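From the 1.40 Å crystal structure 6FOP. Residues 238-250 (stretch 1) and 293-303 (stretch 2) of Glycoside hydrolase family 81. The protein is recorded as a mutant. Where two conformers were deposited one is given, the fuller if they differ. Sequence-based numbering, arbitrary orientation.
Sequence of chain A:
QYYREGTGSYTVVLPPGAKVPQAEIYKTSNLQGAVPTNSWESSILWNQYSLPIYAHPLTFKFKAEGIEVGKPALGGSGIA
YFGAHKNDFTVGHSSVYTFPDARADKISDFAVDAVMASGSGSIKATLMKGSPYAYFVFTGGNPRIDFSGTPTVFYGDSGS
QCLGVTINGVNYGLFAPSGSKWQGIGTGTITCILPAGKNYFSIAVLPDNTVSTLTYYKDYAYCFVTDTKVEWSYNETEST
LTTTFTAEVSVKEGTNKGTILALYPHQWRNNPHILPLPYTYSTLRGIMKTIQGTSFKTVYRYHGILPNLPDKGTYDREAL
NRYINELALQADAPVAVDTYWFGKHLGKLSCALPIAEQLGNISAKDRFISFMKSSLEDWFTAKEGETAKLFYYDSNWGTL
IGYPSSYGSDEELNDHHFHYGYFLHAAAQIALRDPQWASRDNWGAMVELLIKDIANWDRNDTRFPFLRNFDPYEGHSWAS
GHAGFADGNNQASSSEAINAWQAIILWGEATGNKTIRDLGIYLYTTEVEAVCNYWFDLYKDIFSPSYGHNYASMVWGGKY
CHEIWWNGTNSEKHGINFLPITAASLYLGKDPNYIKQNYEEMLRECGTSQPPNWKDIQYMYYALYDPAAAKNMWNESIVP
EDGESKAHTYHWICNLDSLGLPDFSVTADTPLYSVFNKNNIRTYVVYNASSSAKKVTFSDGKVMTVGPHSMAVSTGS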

# COMPACT_ATOMS: atom_id res chain seq x y z
N GLU A 238 -5.04 3.09 24.28
CA GLU A 238 -6.11 3.79 23.55
C GLU A 238 -6.58 3.09 22.27
O GLU A 238 -7.57 3.52 21.66
N SER A 239 -5.89 2.03 21.85
CA SER A 239 -6.20 1.33 20.61
C SER A 239 -6.20 2.28 19.40
O SER A 239 -7.07 2.21 18.55
N THR A 240 -5.17 3.11 19.33
CA THR A 240 -5.02 4.07 18.23
C THR A 240 -3.68 3.90 17.54
O THR A 240 -2.71 3.41 18.12
N LEU A 241 -3.64 4.34 16.29
CA LEU A 241 -2.43 4.35 15.49
C LEU A 241 -2.23 5.77 14.96
O LEU A 241 -3.06 6.27 14.20
N THR A 242 -1.16 6.41 15.42
CA THR A 242 -0.81 7.76 15.05
C THR A 242 0.33 7.76 14.05
O THR A 242 1.31 7.04 14.23
N THR A 243 0.17 8.53 12.98
CA THR A 243 1.24 8.71 11.99
C THR A 243 1.55 10.20 11.87
O THR A 243 0.61 11.01 11.75
N THR A 244 2.83 10.55 11.96
CA THR A 244 3.30 11.92 11.75
C THR A 244 4.00 11.98 10.39
O THR A 244 4.76 11.08 10.05
N PHE A 245 3.68 13.03 9.63
CA PHE A 245 4.28 13.33 8.32
C PHE A 245 5.06 14.62 8.45
O PHE A 245 4.50 15.60 8.92
N THR A 246 6.35 14.59 8.10
CA THR A 246 7.22 15.77 8.26
C THR A 246 8.00 16.03 6.98
O THR A 246 8.61 15.13 6.42
N ALA A 247 7.96 17.29 6.53
CA ALA A 247 8.77 17.77 5.43
C ALA A 247 9.83 18.70 6.00
O ALA A 247 9.52 19.56 6.82
N GLU A 248 11.06 18.51 5.58
CA GLU A 248 12.15 19.42 5.88
C GLU A 248 12.20 20.42 4.74
O GLU A 248 12.20 20.02 3.59
N VAL A 249 12.34 21.71 5.06
CA VAL A 249 12.54 22.74 4.03
C VAL A 249 13.87 23.48 4.20
O VAL A 249 14.37 23.67 5.32
N SER A 250 14.43 23.83 3.03
CA SER A 250 15.59 24.68 2.95
C SER A 250 15.13 25.99 2.29
O SER A 250 14.60 26.00 1.17
N GLY A 293 2.06 24.18 6.82
CA GLY A 293 2.97 23.66 7.83
C GLY A 293 3.92 22.67 7.24
O GLY A 293 3.75 22.21 6.10
N THR A 294 4.90 22.31 8.05
CA THR A 294 5.85 21.31 7.66
C THR A 294 5.54 19.93 8.25
O THR A 294 6.26 18.99 7.96
N SER A 295 4.48 19.81 9.05
CA SER A 295 4.09 18.51 9.57
C SER A 295 2.62 18.47 9.90
O SER A 295 1.98 19.48 10.16
N PHE A 296 2.11 17.24 9.91
CA PHE A 296 0.77 16.96 10.40
C PHE A 296 0.71 15.52 10.86
O PHE A 296 1.60 14.73 10.58
N LYS A 297 -0.39 15.19 11.53
CA LYS A 297 -0.63 13.82 11.93
C LYS A 297 -1.99 13.33 11.51
O LYS A 297 -2.92 14.11 11.31
N THR A 298 -2.09 12.00 11.41
CA THR A 298 -3.38 11.32 11.32
C THR A 298 -3.44 10.38 12.51
O THR A 298 -2.39 9.86 12.97
N VAL A 299 -4.66 10.13 12.98
CA VAL A 299 -4.88 9.18 14.09
C VAL A 299 -6.08 8.32 13.70
O VAL A 299 -7.16 8.83 13.45
N TYR A 300 -5.85 7.01 13.63
CA TYR A 300 -6.90 6.05 13.34
C TYR A 300 -7.15 5.18 14.54
O TYR A 300 -6.25 4.85 15.27
N ARG A 301 -8.38 4.71 14.67
CA ARG A 301 -8.69 3.67 15.65
C ARG A 301 -8.38 2.30 15.04
O ARG A 301 -8.81 1.97 13.93
N TYR A 302 -7.64 1.51 15.81
CA TYR A 302 -7.35 0.13 15.50
C TYR A 302 -8.40 -0.72 16.20
O TYR A 302 -8.71 -0.47 17.36
N HIS A 303 -8.96 -1.70 15.50
CA HIS A 303 -10.07 -2.50 16.03
C HIS A 303 -9.70 -3.93 16.37
O HIS A 303 -10.60 -4.76 16.59

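Two neighbouring antiparallel strands, 240-250 and 295-301, pair edge to edge through their backbones, and their side chains pack as cross-strand neighbours on the two faces of the sheet. Paired residues send their side chains to the same face.

One face carries Leu241, Thr243 and Phe245 with Tyr300, Thr298 and Phe296, all buried. Phe245 (chi1 m) and Phe296 (chi1 p) form its main apolar contact. Their planes are near parallel, at 12°, but slid apart, so the rings barely overlap. Phe245 CD1 lies 3.5 Å from Phe296 CE2, over one face of the Phe296 ring. Phe245 CB also sits over this ring, in a CH-pi contact. Thr298 (p) meets the edge of the Phe245 ring, with OG1 3.9 Å from Phe245 CE1. Thr243 is m. Water 2 joins the two threonines: it lies 2.7 Å from Thr243 OG1 and 2.9 Å from Thr298 OG1, and it donates to Leu241 O at 2.9 Å. This gives the hydroxyls a polar partner in a buried setting.

The other face carries Thr240, Thr242, Thr244 and Thr246 with Arg301, Val299, Lys297 and Ser295. Thr240 is p; the other three threonines are m. Val299 (t) touches two of them: CG1 is 3.9 Å from Thr240 CB, and CG2 is 3.6 Å from Thr242 OG1. Lys297 (chi1 p, then t throughout) is extended; its CD lies 4.1 Å from Thr242 CG2, and only its end leads away from the other strand. Water 3 links its NZ, at 3.3 Å, to Thr242 OG1, at 2.8 Å.

At one end, Ser239 (t) donates from OG to Tyr302 O at 2.6 Å. Water 1 donates to Glu238 O and accepts from Arg301 NH1, both at 2.8 Å. Towards the other end, Val249 CG1 reaches Thr294 CG2 at 4.3 Å, a loose contact.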

# COMPACT_ATOMS: atom_id res chain seq x y z
CB GLU A 238 -5.67 5.25 23.27
CG GLU A 238 -5.48 6.03 24.56
CD GLU A 238 -5.33 7.55 24.41
OE1 GLU A 238 -5.54 8.12 23.32
OE2 GLU A 238 -5.02 8.19 25.44
CB SER A 239 -7.52 0.53 20.72
OG SER A 239 -7.57 -0.50 19.74
CB THR A 240 -5.10 5.53 18.70
OG1 THR A 240 -4.10 5.77 19.70
CG2 THR A 240 -6.47 5.83 19.24
CB LEU A 241 -2.55 3.32 14.37
CG LEU A 241 -1.35 2.94 13.51
CD1 LEU A 241 -1.07 4.03 12.52
CD2 LEU A 241 -0.14 2.64 14.35
CB THR A 242 -0.39 8.54 16.29
OG1 THR A 242 -1.49 8.61 17.19
CG2 THR A 242 0.04 9.96 15.93
CB THR A 243 0.84 8.20 10.60
OG1 THR A 243 0.34 6.86 10.72
CG2 THR A 243 2.03 8.21 9.64
CB THR A 244 4.21 12.35 12.93
OG1 THR A 244 3.44 12.24 14.14
CG2 THR A 244 4.67 13.79 12.82
CB PHE A 245 3.18 13.52 7.29
CG PHE A 245 2.31 12.30 7.13
CD1 PHE A 245 1.26 12.07 7.99
CD2 PHE A 245 2.56 11.39 6.13
CE1 PHE A 245 0.47 10.93 7.86
CE2 PHE A 245 1.78 10.24 6.00
CZ PHE A 245 0.75 10.02 6.88
CB THR A 246 8.18 15.58 9.44
OG1 THR A 246 7.41 15.25 10.60
CG2 THR A 246 8.98 16.85 9.72
CB ALA A 247 7.91 18.52 4.42
CB GLU A 248 13.47 18.64 5.94
CG GLU A 248 14.71 19.45 6.16
CD GLU A 248 15.95 18.59 5.96
OE1 GLU A 248 16.39 18.36 4.78
OE2 GLU A 248 16.47 18.13 6.97
CB VAL A 249 11.38 23.74 3.96
CG1 VAL A 249 10.07 23.05 3.61
CG2 VAL A 249 11.23 24.54 5.23
CB SER A 250 16.69 23.93 2.20
OG SER A 250 16.98 22.69 2.90
CB THR A 294 7.27 21.73 8.04
OG1 THR A 294 7.31 22.05 9.43
CG2 THR A 294 7.69 22.92 7.18
CB SER A 295 4.92 18.13 10.79
OG SER A 295 4.61 18.97 11.88
CB PHE A 296 -0.31 17.26 9.34
CG PHE A 296 -0.31 16.31 8.17
CD1 PHE A 296 0.51 16.52 7.08
CD2 PHE A 296 -1.20 15.22 8.13
CE1 PHE A 296 0.50 15.69 5.99
CE2 PHE A 296 -1.22 14.40 7.03
CZ PHE A 296 -0.35 14.61 5.98
CB LYS A 297 -0.41 13.60 13.42
CG LYS A 297 -1.40 14.20 14.36
CD LYS A 297 -0.97 13.88 15.79
CE LYS A 297 -2.01 14.30 16.80
NZ LYS A 297 -1.53 13.98 18.18
CB THR A 298 -3.51 10.50 10.02
OG1 THR A 298 -2.48 9.51 9.95
CG2 THR A 298 -3.46 11.38 8.80
CB VAL A 299 -5.14 9.87 15.45
CG1 VAL A 299 -5.27 8.81 16.54
CG2 VAL A 299 -3.98 10.81 15.80
CB TYR A 300 -6.47 5.18 12.16
CG TYR A 300 -6.09 5.93 10.89
CD1 TYR A 300 -6.90 6.92 10.35
CD2 TYR A 300 -4.96 5.58 10.18
CE1 TYR A 300 -6.55 7.59 9.17
CE2 TYR A 300 -4.60 6.22 9.01
CZ TYR A 300 -5.41 7.21 8.50
OH TYR A 300 -5.02 7.83 7.34
CB ARG A 301 -10.15 3.76 16.08
CG ARG A 301 -10.44 5.00 16.90
CD ARG A 301 -11.74 4.90 17.68
NE ARG A 301 -12.20 6.21 18.13
CZ ARG A 301 -11.71 6.87 19.18
NH1 ARG A 301 -10.72 6.36 19.91
NH2 ARG A 301 -12.21 8.07 19.50
CB TYR A 302 -5.97 -0.20 16.03
CG TYR A 302 -5.57 -1.67 16.00
CD1 TYR A 302 -5.36 -2.34 14.79
CD2 TYR A 302 -5.35 -2.35 17.18
CE1 TYR A 302 -4.95 -3.65 14.76
CE2 TYR A 302 -4.93 -3.67 17.16
CZ TYR A 302 -4.72 -4.32 15.95
OH TYR A 302 -4.30 -5.62 15.93
CB HIS A 303 -11.23 -2.49 15.04
CG HIS A 303 -11.78 -1.12 14.83
ND1 HIS A 303 -12.74 -0.58 15.66
CD2 HIS A 303 -11.47 -0.16 13.93
CE1 HIS A 303 -12.99 0.66 15.27
NE2 HIS A 303 -12.25 0.93 14.22
O HOH W 1 -10.02 3.68 20.41
O HOH W 2 -2.24 7.05 11.51
O HOH W 3 -1.96 10.79 18.84